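PDB 3JR7: uncharacterized egV family protein COG1307 from Ruminococcus gnavus, which is of unknown function but probably binds lipids such as fatty acids. Local coordinates for residues S21-V26 and Y92-E97. Residues are numbered along the deposited sequence; the frame is centred on the assembly and turned at random.
Sequences SYKVIV and YHCDAE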
loop_
_atom_site.group_PDB
_atom_site.type_symbol
_atom_site.label_atom_id
_atom_site.label_comp_id
_atom_site.label_asym_id
_atom_site.label_seq_id
_atom_site.Cartn_x
_atom_site.Cartn_y
_atom_site.Cartn_z
ATOM N N SER A 21 22.252 5.811 -9.746
ATOM C CA SER A 21 22.652 4.601 -9.021
ATOM C C SER A 21 21.755 4.434 -7.800
ATOM O O SER A 21 22.174 4.673 -6.697
ATOM C CB SER A 21 24.118 4.692 -8.633
ATOM O OG SER A 21 24.586 3.452 -8.124
ATOM N N TYR A 22 20.501 4.063 -8.022
ATOM C CA TYR A 22 19.572 3.801 -6.916
ATOM C C TYR A 22 18.621 2.662 -7.236
ATOM O O TYR A 22 18.375 2.380 -8.383
ATOM C CB TYR A 22 18.785 5.067 -6.576
ATOM C CG TYR A 22 17.672 5.455 -7.530
ATOM C CD1 TYR A 22 16.374 5.082 -7.288
ATOM C CD2 TYR A 22 17.914 6.250 -8.615
ATOM C CE1 TYR A 22 15.350 5.468 -8.120
ATOM C CE2 TYR A 22 16.892 6.632 -9.486
ATOM C CZ TYR A 22 15.610 6.246 -9.220
ATOM O OH TYR A 22 14.543 6.598 -10.072
ATOM N N LYS A 23 18.078 2.022 -6.208
ATOM C CA LYS A 23 17.003 1.065 -6.394
ATOM C C LYS A 23 15.906 1.346 -5.349
ATOM O O LYS A 23 16.226 1.706 -4.211
ATOM C CB LYS A 23 17.543 -0.355 -6.298
ATOM C CG LYS A 23 16.571 -1.409 -6.718
ATOM C CD LYS A 23 17.239 -2.794 -6.908
ATOM C CE LYS A 23 17.674 -3.474 -5.584
ATOM N NZ LYS A 23 18.210 -4.967 -5.718
ATOM N N VAL A 24 14.650 1.173 -5.743
ATOM C CA VAL A 24 13.482 1.266 -4.845
ATOM C C VAL A 24 12.859 -0.092 -4.654
ATOM O O VAL A 24 12.288 -0.677 -5.604
ATOM C CB VAL A 24 12.385 2.220 -5.353
ATOM C CG1 VAL A 24 11.303 2.426 -4.246
ATOM C CG2 VAL A 24 12.993 3.584 -5.798
ATOM N N ILE A 25 13.011 -0.616 -3.447
ATOM C CA ILE A 25 12.469 -1.904 -3.068
ATOM C C ILE A 25 11.135 -1.654 -2.341
ATOM O O ILE A 25 11.070 -0.856 -1.432
ATOM C CB ILE A 25 13.409 -2.624 -2.095
ATOM C CG1 ILE A 25 14.809 -2.826 -2.748
ATOM C CG2 ILE A 25 12.793 -3.952 -1.625
ATOM C CD1 ILE A 25 15.858 -3.172 -1.761
ATOM N N VAL A 26 10.103 -2.352 -2.735
ATOM C CA VAL A 26 8.772 -2.193 -2.185
ATOM C C VAL A 26 8.262 -3.563 -1.805
ATOM O O VAL A 26 8.406 -4.512 -2.597
ATOM C CB VAL A 26 7.847 -1.562 -3.234
ATOM C CG1 VAL A 26 6.454 -1.260 -2.620
ATOM C CG2 VAL A 26 8.488 -0.288 -3.791
ATOM N N TYR A 92 19.167 -5.677 -0.955
ATOM C CA TYR A 92 20.009 -4.488 -0.780
ATOM C C TYR A 92 21.366 -4.690 -1.464
ATOM O O TYR A 92 22.023 -3.754 -1.916
ATOM C CB TYR A 92 20.218 -4.172 0.710
ATOM C CG TYR A 92 18.986 -4.015 1.566
ATOM C CD1 TYR A 92 17.722 -3.768 1.005
ATOM C CD2 TYR A 92 19.074 -4.107 2.954
ATOM C CE1 TYR A 92 16.582 -3.623 1.814
ATOM C CE2 TYR A 92 17.977 -3.951 3.750
ATOM C CZ TYR A 92 16.713 -3.717 3.178
ATOM O OH TYR A 92 15.614 -3.551 4.000
ATOM N N HIS A 93 21.816 -5.929 -1.516
ATOM C CA HIS A 93 23.145 -6.233 -2.065
ATOM C C HIS A 93 23.080 -6.249 -3.598
ATOM O O HIS A 93 22.567 -7.207 -4.215
ATOM C CB HIS A 93 23.570 -7.587 -1.503
ATOM C CG HIS A 93 24.934 -8.035 -1.927
ATOM N ND1 HIS A 93 26.070 -7.295 -1.686
ATOM C CD2 HIS A 93 25.348 -9.185 -2.502
ATOM C CE1 HIS A 93 27.121 -7.945 -2.146
ATOM N NE2 HIS A 93 26.709 -9.099 -2.630
ATOM N N CYS A 94 23.574 -5.168 -4.206
ATOM C CA CYS A 94 23.535 -4.963 -5.659
ATOM C C CYS A 94 24.393 -3.750 -6.009
ATOM O O CYS A 94 24.957 -3.113 -5.146
ATOM C CB CYS A 94 22.108 -4.730 -6.150
ATOM S SG CYS A 94 21.354 -3.210 -5.448
ATOM N N ASP A 95 24.464 -3.411 -7.286
ATOM C CA ASP A 95 25.340 -2.358 -7.768
ATOM C C ASP A 95 24.822 -0.934 -7.531
ATOM O O ASP A 95 25.563 0.022 -7.781
ATOM C CB ASP A 95 25.575 -2.534 -9.303
ATOM C CG ASP A 95 26.520 -3.659 -9.622
ATOM O OD1 ASP A 95 27.201 -4.192 -8.718
ATOM O OD2 ASP A 95 26.596 -4.018 -10.806
ATOM N N ALA A 96 23.562 -0.782 -7.110
ATOM C CA ALA A 96 22.984 0.546 -6.867
ATOM C C ALA A 96 23.609 1.130 -5.620
ATOM O O ALA A 96 23.685 0.472 -4.571
ATOM C CB ALA A 96 21.424 0.512 -6.718
ATOM N N GLU A 97 24.009 2.379 -5.707
ATOM C CA GLU A 97 24.610 3.044 -4.555
ATOM C C GLU A 97 23.575 3.329 -3.465
ATOM O O GLU A 97 23.861 3.184 -2.276
ATOM C CB GLU A 97 25.219 4.382 -5.010
ATOM C CG GLU A 97 25.805 5.234 -3.909
ATOM C CD GLU A 97 26.351 6.528 -4.426
ATOM O OE1 GLU A 97 25.755 7.122 -5.364
ATOM O OE2 GLU A 97 27.376 6.967 -3.890
#
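Ser21 and Glu97 make the hydrogen bond that joins the start of strand 22-27 to the loop that follows helix 85-92. The backbone N of Glu97 donates to Ser21 OG at 2.7 Å, with an N-H...O angle of 150°, so the bond is short but bent. Ser21 OG stands anti to its own backbone N (chi1 -171°), which carries it toward the loop, where it also lies 3.3 Å from Glu97 CB. An alanine here would probably leave Glu97 N without its hydroxyl acceptor and hold the end of the loop less firmly against the strand.

Apolar contacts follow on the same side of the strand. Ala96 CB rests on the backbone between Tyr22 and Lys23, 3.6 Å from Tyr22 C, with the CB of Lys23 close by. Farther along, Ile25 CD1 meets the edge of the Tyr92 ring, close to its plane, 3.4 Å from Tyr92 CD1; the two side chains cross at about a right angle.

Between these two contacts, Lys23 runs beside Cys94. A bend at chi3 (71°) turns CE off the line of the chain, and CE and NZ both pass the sulfur, with Lys23 NZ 3.6 Å from Cys94 SG. The ammonium has its stronger partners in Ser91 O and the carboxylate of Glu43. Cys94 SG also accepts a weak hydrogen bond from Ala96 N within the loop.

Helix 85-92 leads through the loop into strand 98-103, which lies parallel beside strand 22-27, an alpha/beta arrangement with helices on both faces. The Tyr92 ring packs against Lys119 and Tyr122 of helix 111-126, its hydroxyl bonded to Ala115 O, and also touches strands 98-103 and 130-135. On the other side of the sheet, Tyr22 and Val24 pack against helix 141-155.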